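One contact in two related proteins. Structure 1 is carboxysome shell vertex protein CcmL from Nostoc sp., which probably forms the pentameric vertices of the carboxysome, the polyhedral shell compartment in which RuBisCO is sequestered: PDB 4N8X (chain A, 1.93 Å), residues W55-R60 and A81-I86. Structure 2 is carboxysome shell vertex protein CcmL from Gloeobacter violaceus: PDB 4JW0 (chain B, 1.70 Å), residues W54-R59 and G80-V85. Structure 2 is superposed on structure 1 by the backbone atoms of these residues (RMSD 0.33 Å); each is numbered along its deposited sequence.

Structure 1 (4N8X); sequences WVLISR and AIIDTI.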
loop_
_atom_site.group_PDB
_atom_site.type_symbol
_atom_site.label_atom_id
_atom_site.label_comp_id
_atom_site.label_asym_id
_atom_site.label_seq_id
_atom_site.Cartn_x
_atom_site.Cartn_y
_atom_site.Cartn_z
ATOM N N TRP A 55 -16.248 -17.621 -0.137
ATOM C CA TRP A 55 -15.810 -16.277 0.201
ATOM C C TRP A 55 -14.828 -16.301 1.379
ATOM O O TRP A 55 -15.030 -16.984 2.388
ATOM C CB TRP A 55 -17.029 -15.412 0.553
ATOM C CG TRP A 55 -17.869 -15.027 -0.656
ATOM C CD1 TRP A 55 -18.009 -15.729 -1.819
ATOM C CD2 TRP A 55 -18.671 -13.841 -0.802
ATOM N NE1 TRP A 55 -18.865 -15.051 -2.691
ATOM C CE2 TRP A 55 -19.277 -13.897 -2.088
ATOM C CE3 TRP A 55 -18.948 -12.754 0.033
ATOM C CZ2 TRP A 55 -20.141 -12.895 -2.560
ATOM C CZ3 TRP A 55 -19.811 -11.742 -0.453
ATOM C CH2 TRP A 55 -20.393 -11.837 -1.732
ATOM N N VAL A 56 -13.775 -15.514 1.263
ATOM C CA VAL A 56 -12.729 -15.511 2.257
ATOM C C VAL A 56 -12.319 -14.055 2.501
ATOM O O VAL A 56 -12.633 -13.184 1.700
ATOM C CB VAL A 56 -11.508 -16.301 1.742
ATOM C CG1 VAL A 56 -11.874 -17.778 1.566
ATOM C CG2 VAL A 56 -11.027 -15.723 0.399
ATOM N N LEU A 57 -11.643 -13.816 3.623
ATOM C CA LEU A 57 -10.970 -12.561 3.863
ATOM C C LEU A 57 -9.491 -12.710 3.499
ATOM O O LEU A 57 -8.848 -13.701 3.865
ATOM C CB LEU A 57 -11.087 -12.195 5.333
ATOM C CG LEU A 57 -12.499 -11.908 5.768
ATOM C CD1 LEU A 57 -12.512 -11.840 7.272
ATOM C CD2 LEU A 57 -12.857 -10.535 5.189
ATOM N N ILE A 58 -8.968 -11.695 2.827
ATOM C CA ILE A 58 -7.559 -11.613 2.461
ATOM C C ILE A 58 -6.903 -10.485 3.279
ATOM O O ILE A 58 -7.424 -9.380 3.330
ATOM C CB ILE A 58 -7.432 -11.207 1.003
ATOM C CG1 ILE A 58 -8.095 -12.238 0.054
ATOM C CG2 ILE A 58 -5.935 -11.110 0.604
ATOM C CD1 ILE A 58 -7.915 -11.810 -1.456
ATOM N N SER A 59 -5.769 -10.774 3.924
ATOM C CA SER A 59 -4.938 -9.748 4.539
ATOM C C SER A 59 -3.776 -9.492 3.614
ATOM O O SER A 59 -3.191 -10.452 3.078
ATOM C CB SER A 59 -4.449 -10.238 5.904
ATOM O OG SER A 59 -5.455 -10.019 6.871
ATOM N N ARG A 60 -3.431 -8.222 3.408
ATOM C CA ARG A 60 -2.348 -7.887 2.449
ATOM C C ARG A 60 -1.202 -7.180 3.143
ATOM O O ARG A 60 -1.375 -6.636 4.253
ATOM C CB ARG A 60 -2.894 -7.069 1.227
ATOM C CG ARG A 60 -1.869 -6.772 0.022
ATOM C CD ARG A 60 -2.099 -7.542 -1.360
ATOM N NE ARG A 60 -0.952 -7.450 -2.299
ATOM C CZ ARG A 60 -0.896 -7.910 -3.571
ATOM N NH1 ARG A 60 -1.924 -8.526 -4.168
ATOM N NH2 ARG A 60 0.239 -7.752 -4.272
ATOM N N ALA A 81 -9.418 -16.116 6.689
ATOM C CA ALA A 81 -10.697 -16.577 7.223
ATOM C C ALA A 81 -11.619 -16.983 6.082
ATOM O O ALA A 81 -11.529 -16.423 4.994
ATOM C CB ALA A 81 -11.344 -15.456 8.056
ATOM N N ILE A 82 -12.492 -17.955 6.339
ATOM C CA ILE A 82 -13.593 -18.267 5.430
ATOM C C ILE A 82 -14.869 -17.633 6.010
ATOM O O ILE A 82 -15.193 -17.794 7.194
ATOM C CB ILE A 82 -13.802 -19.793 5.297
ATOM C CG1 ILE A 82 -12.587 -20.437 4.629
ATOM C CG2 ILE A 82 -15.139 -20.134 4.549
ATOM C CD1 ILE A 82 -12.403 -21.952 4.990
ATOM N N ILE A 83 -15.588 -16.890 5.186
ATOM C CA ILE A 83 -16.782 -16.196 5.661
ATOM C C ILE A 83 -17.982 -17.115 5.604
ATOM O O ILE A 83 -18.191 -17.786 4.579
ATOM C CB ILE A 83 -17.058 -14.951 4.795
ATOM C CG1 ILE A 83 -15.867 -13.982 4.868
ATOM C CG2 ILE A 83 -18.280 -14.253 5.303
ATOM C CD1 ILE A 83 -15.759 -13.086 3.677
ATOM N N ASP A 84 -18.765 -17.146 6.692
ATOM C CA ASP A 84 -20.050 -17.818 6.715
ATOM C C ASP A 84 -21.185 -16.865 6.361
ATOM O O ASP A 84 -22.103 -17.204 5.594
ATOM C CB ASP A 84 -20.363 -18.273 8.134
ATOM C CG ASP A 84 -19.546 -19.438 8.569
ATOM O OD1 ASP A 84 -18.966 -20.129 7.707
ATOM O OD2 ASP A 84 -19.506 -19.662 9.794
ATOM N N THR A 85 -21.190 -15.715 7.032
ATOM C CA THR A 85 -22.251 -14.732 6.852
ATOM C C THR A 85 -21.672 -13.335 6.960
ATOM O O THR A 85 -20.698 -13.097 7.682
ATOM C CB THR A 85 -23.380 -14.861 7.894
ATOM O OG1 THR A 85 -22.860 -14.581 9.202
ATOM C CG2 THR A 85 -23.999 -16.245 7.897
ATOM N N ILE A 86 -22.285 -12.416 6.229
ATOM C CA ILE A 86 -22.024 -10.997 6.383
ATOM C C ILE A 86 -23.388 -10.370 6.689
ATOM O O ILE A 86 -24.261 -10.354 5.830
ATOM C CB ILE A 86 -21.422 -10.428 5.094
ATOM C CG1 ILE A 86 -20.084 -11.114 4.799
ATOM C CG2 ILE A 86 -21.212 -8.925 5.196
ATOM C CD1 ILE A 86 -19.522 -10.778 3.435
HETATM O O HOH W 1 -17.925 -18.792 1.978
#
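W55 N and I83 O grip water 1 between them: the water accepts from the nitrogen and donates to the oxygen, 2.8 Å from I83 O. Beside it the backbone N of I83 gives its hydrogen to W55 O at 2.9 Å in a nearly straight bond (167°). The bond from L57 N to A81 O, also 2.9 Å, is more bent. Strands 55-60 and 77-88 are antiparallel neighbours here in the OB-type barrel of the CcmL/EutN family, and residues of 81-86 also pair with a strand of a neighbouring subunit, carrying the sheet across the pentamer interface. I83 fills the middle: its CD1 lies 4.0 Å from L57 CG and 4.1 Å from W55 CB, the I83 and L57 side chains crossing at about a right angle. On the same face as L57, A81 CB rests 3.9 Å from L57 CD1. V56 and I82 pair on the other face. I86 turns CG1 beside its own backbone N (chi1 -62°), and its extended chi2 (171°) carries CD1 on to the edge of the W55 indole, 4.0 Å from CZ3. I58 leaves the contact and packs on A4 of strand 2-11.

Structure 2 (4JW0); sequences WVLFSR and GIIDTV.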
loop_
_atom_site.group_PDB
_atom_site.type_symbol
_atom_site.label_atom_id
_atom_site.label_comp_id
_atom_site.label_asym_id
_atom_site.label_seq_id
_atom_site.Cartn_x
_atom_site.Cartn_y
_atom_site.Cartn_z
ATOM N N TRP B 54 -16.276 -17.592 -0.122
ATOM C CA TRP B 54 -15.872 -16.233 0.194
ATOM C C TRP B 54 -14.843 -16.284 1.304
ATOM O O TRP B 54 -15.006 -17.023 2.271
ATOM C CB TRP B 54 -17.062 -15.388 0.648
ATOM C CG TRP B 54 -17.920 -14.867 -0.462
ATOM C CD1 TRP B 54 -18.061 -15.394 -1.710
ATOM C CD2 TRP B 54 -18.755 -13.706 -0.420
ATOM N NE1 TRP B 54 -18.939 -14.631 -2.448
ATOM C CE2 TRP B 54 -19.380 -13.591 -1.676
ATOM C CE3 TRP B 54 -19.039 -12.753 0.560
ATOM C CZ2 TRP B 54 -20.268 -12.564 -1.976
ATOM C CZ3 TRP B 54 -19.923 -11.735 0.260
ATOM C CH2 TRP B 54 -20.526 -11.648 -0.998
ATOM N N VAL B 55 -13.782 -15.498 1.168
ATOM C CA VAL B 55 -12.766 -15.433 2.205
ATOM C C VAL B 55 -12.456 -13.992 2.579
ATOM O O VAL B 55 -12.674 -13.065 1.793
ATOM C CB VAL B 55 -11.453 -16.113 1.756
ATOM C CG1 VAL B 55 -11.697 -17.563 1.407
ATOM C CG2 VAL B 55 -10.838 -15.365 0.576
ATOM N N LEU B 56 -11.956 -13.810 3.795
ATOM C CA LEU B 56 -11.295 -12.571 4.167
ATOM C C LEU B 56 -9.816 -12.761 3.902
ATOM O O LEU B 56 -9.261 -13.825 4.204
ATOM C CB LEU B 56 -11.486 -12.260 5.647
ATOM C CG LEU B 56 -12.826 -11.712 6.122
ATOM C CD1 LEU B 56 -12.783 -11.590 7.646
ATOM C CD2 LEU B 56 -13.156 -10.370 5.478
ATOM N N PHE B 57 -9.172 -11.747 3.335
ATOM C CA PHE B 57 -7.735 -11.819 3.137
ATOM C C PHE B 57 -7.069 -10.501 3.481
ATOM O O PHE B 57 -7.680 -9.432 3.390
ATOM C CB PHE B 57 -7.377 -12.278 1.716
ATOM C CG PHE B 57 -7.643 -11.256 0.643
ATOM C CD1 PHE B 57 -8.909 -11.127 0.092
ATOM C CD2 PHE B 57 -6.617 -10.453 0.159
ATOM C CE1 PHE B 57 -9.158 -10.199 -0.908
ATOM C CE2 PHE B 57 -6.860 -9.522 -0.842
ATOM C CZ PHE B 57 -8.133 -9.394 -1.374
ATOM N N SER B 58 -5.818 -10.608 3.912
ATOM C CA SER B 58 -5.020 -9.458 4.294
ATOM C C SER B 58 -3.858 -9.319 3.345
ATOM O O SER B 58 -3.433 -10.302 2.728
ATOM C CB SER B 58 -4.489 -9.628 5.713
ATOM O OG SER B 58 -5.551 -9.606 6.639
ATOM N N ARG B 59 -3.341 -8.098 3.254
ATOM C CA ARG B 59 -2.212 -7.781 2.395
ATOM C C ARG B 59 -1.078 -7.201 3.215
ATOM O O ARG B 59 -1.301 -6.630 4.290
ATOM C CB ARG B 59 -2.612 -6.754 1.341
ATOM C CG ARG B 59 -3.660 -7.212 0.353
ATOM C CD ARG B 59 -4.237 -5.995 -0.367
ATOM N NE ARG B 59 -4.702 -6.311 -1.717
ATOM C CZ ARG B 59 -5.957 -6.189 -2.148
ATOM N NH1 ARG B 59 -6.924 -5.747 -1.347
ATOM N NH2 ARG B 59 -6.254 -6.515 -3.399
ATOM N N GLY B 80 -9.527 -16.266 6.699
ATOM C CA GLY B 80 -10.746 -16.949 7.087
ATOM C C GLY B 80 -11.734 -17.185 5.973
ATOM O O GLY B 80 -11.839 -16.395 5.042
ATOM N N ILE B 81 -12.465 -18.290 6.079
ATOM C CA ILE B 81 -13.616 -18.527 5.226
ATOM C C ILE B 81 -14.820 -17.835 5.855
ATOM O O ILE B 81 -15.100 -17.998 7.044
ATOM C CB ILE B 81 -13.889 -20.030 5.058
ATOM C CG1 ILE B 81 -12.722 -20.688 4.326
ATOM C CG2 ILE B 81 -15.204 -20.253 4.302
ATOM C CD1 ILE B 81 -12.670 -22.208 4.465
ATOM N N ILE B 82 -15.522 -17.042 5.058
ATOM C CA ILE B 82 -16.635 -16.261 5.566
ATOM C C ILE B 82 -17.908 -17.098 5.616
ATOM O O ILE B 82 -18.269 -17.748 4.639
ATOM C CB ILE B 82 -16.869 -15.017 4.696
ATOM C CG1 ILE B 82 -15.731 -14.012 4.903
ATOM C CG2 ILE B 82 -18.203 -14.373 5.028
ATOM C CD1 ILE B 82 -15.702 -12.902 3.884
ATOM N N ASP B 83 -18.576 -17.072 6.767
ATOM C CA ASP B 83 -19.855 -17.743 6.943
ATOM C C ASP B 83 -20.998 -16.784 6.637
ATOM O O ASP B 83 -21.931 -17.124 5.909
ATOM C CB ASP B 83 -19.992 -18.268 8.375
ATOM C CG ASP B 83 -19.011 -19.378 8.684
ATOM O OD1 ASP B 83 -18.669 -20.148 7.760
ATOM O OD2 ASP B 83 -18.576 -19.480 9.850
ATOM N N THR B 84 -20.922 -15.580 7.191
ATOM C CA THR B 84 -21.954 -14.574 6.965
ATOM C C THR B 84 -21.377 -13.174 6.835
ATOM O O THR B 84 -20.370 -12.838 7.455
ATOM C CB THR B 84 -22.961 -14.527 8.138
ATOM O OG1 THR B 84 -22.251 -14.337 9.364
ATOM C CG2 THR B 84 -23.767 -15.810 8.222
ATOM N N VAL B 85 -22.034 -12.357 6.024
ATOM C CA VAL B 85 -21.821 -10.921 6.040
ATOM C C VAL B 85 -23.165 -10.263 6.260
ATOM O O VAL B 85 -24.133 -10.580 5.570
ATOM C CB VAL B 85 -21.247 -10.388 4.726
ATOM C CG1 VAL B 85 -20.954 -8.900 4.862
ATOM C CG2 VAL B 85 -19.996 -11.145 4.333
HETATM O O HOH W 2 -17.950 -18.752 2.071
#
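W54 N and I82 O grip water 2 between them: the water accepts from the nitrogen and donates to the oxygen, 2.8 Å from I82 O. Beside it the backbone N of I82 gives its hydrogen to W54 O at 2.8 Å in a nearly straight bond (173°). The bond from L56 N to G80 O, 2.9 Å, is more bent. I82 fills the middle: its CD1 lies 3.8 Å from L56 CG, the two side chains crossing at about a right angle, while its CB stands 4.1 Å from W54 CB. G80 brings backbone alone to L56, through the carbonyl oxygen that takes the leucine N-H. V55 and I81 pair on the other face from L56. In V85 a chi1 of -176° puts CG2 beside the backbone N, where it meets the edge of the W54 indole, 4.1 Å from CZ3. The end of F57 leads away from 80-85 and packs on L27 and L29 of strand 24-30.

How the two compare
From A81(A) to G80(B) one methyl goes. CB of A81(A) has no counterpart in G80(B), and with it goes the 3.9 Å contact to CD1 of L57(A). No well-ordered atom of the two segments takes its place: the leucine, L57(A) or L56(B), stays where it was, and so do V56(A), I82(A) and I83(A) with their counterparts. The backbone bond at this position persists as well, L57(A) N to A81(A) O and L56(B) N to G80(B) O both measuring 2.9 Å. The packing between the strands probably loosens a little beside the leucine, while the water between the backbone groups of W55(A) and I83(A), or W54(B) and I82(B), sits at the same place in both.

From I86(A) to V85(B) the side chain shortens, but its branches coincide by place: CG2 of I86(A) and CG1 of V85(B) lie 0.4 Å apart after superposition, CG1 of I86(A) and CG2 of V85(B) 0.5 Å apart. The touch on the tryptophan, W55(A) or W54(B), is kept, as is that on I83(A) or I82(B).

Beyond the contact, I58(A) gives way to F57(B), both buried: CG1 of I58(A) and CG of F57(B) lie 1.2 Å apart, CD1 of I58(A) goes, and CE1, CE2 and CZ of the ring come without counterparts; the CA atoms stand 0.7 Å and the CB atoms 1.3 Å apart after superposition.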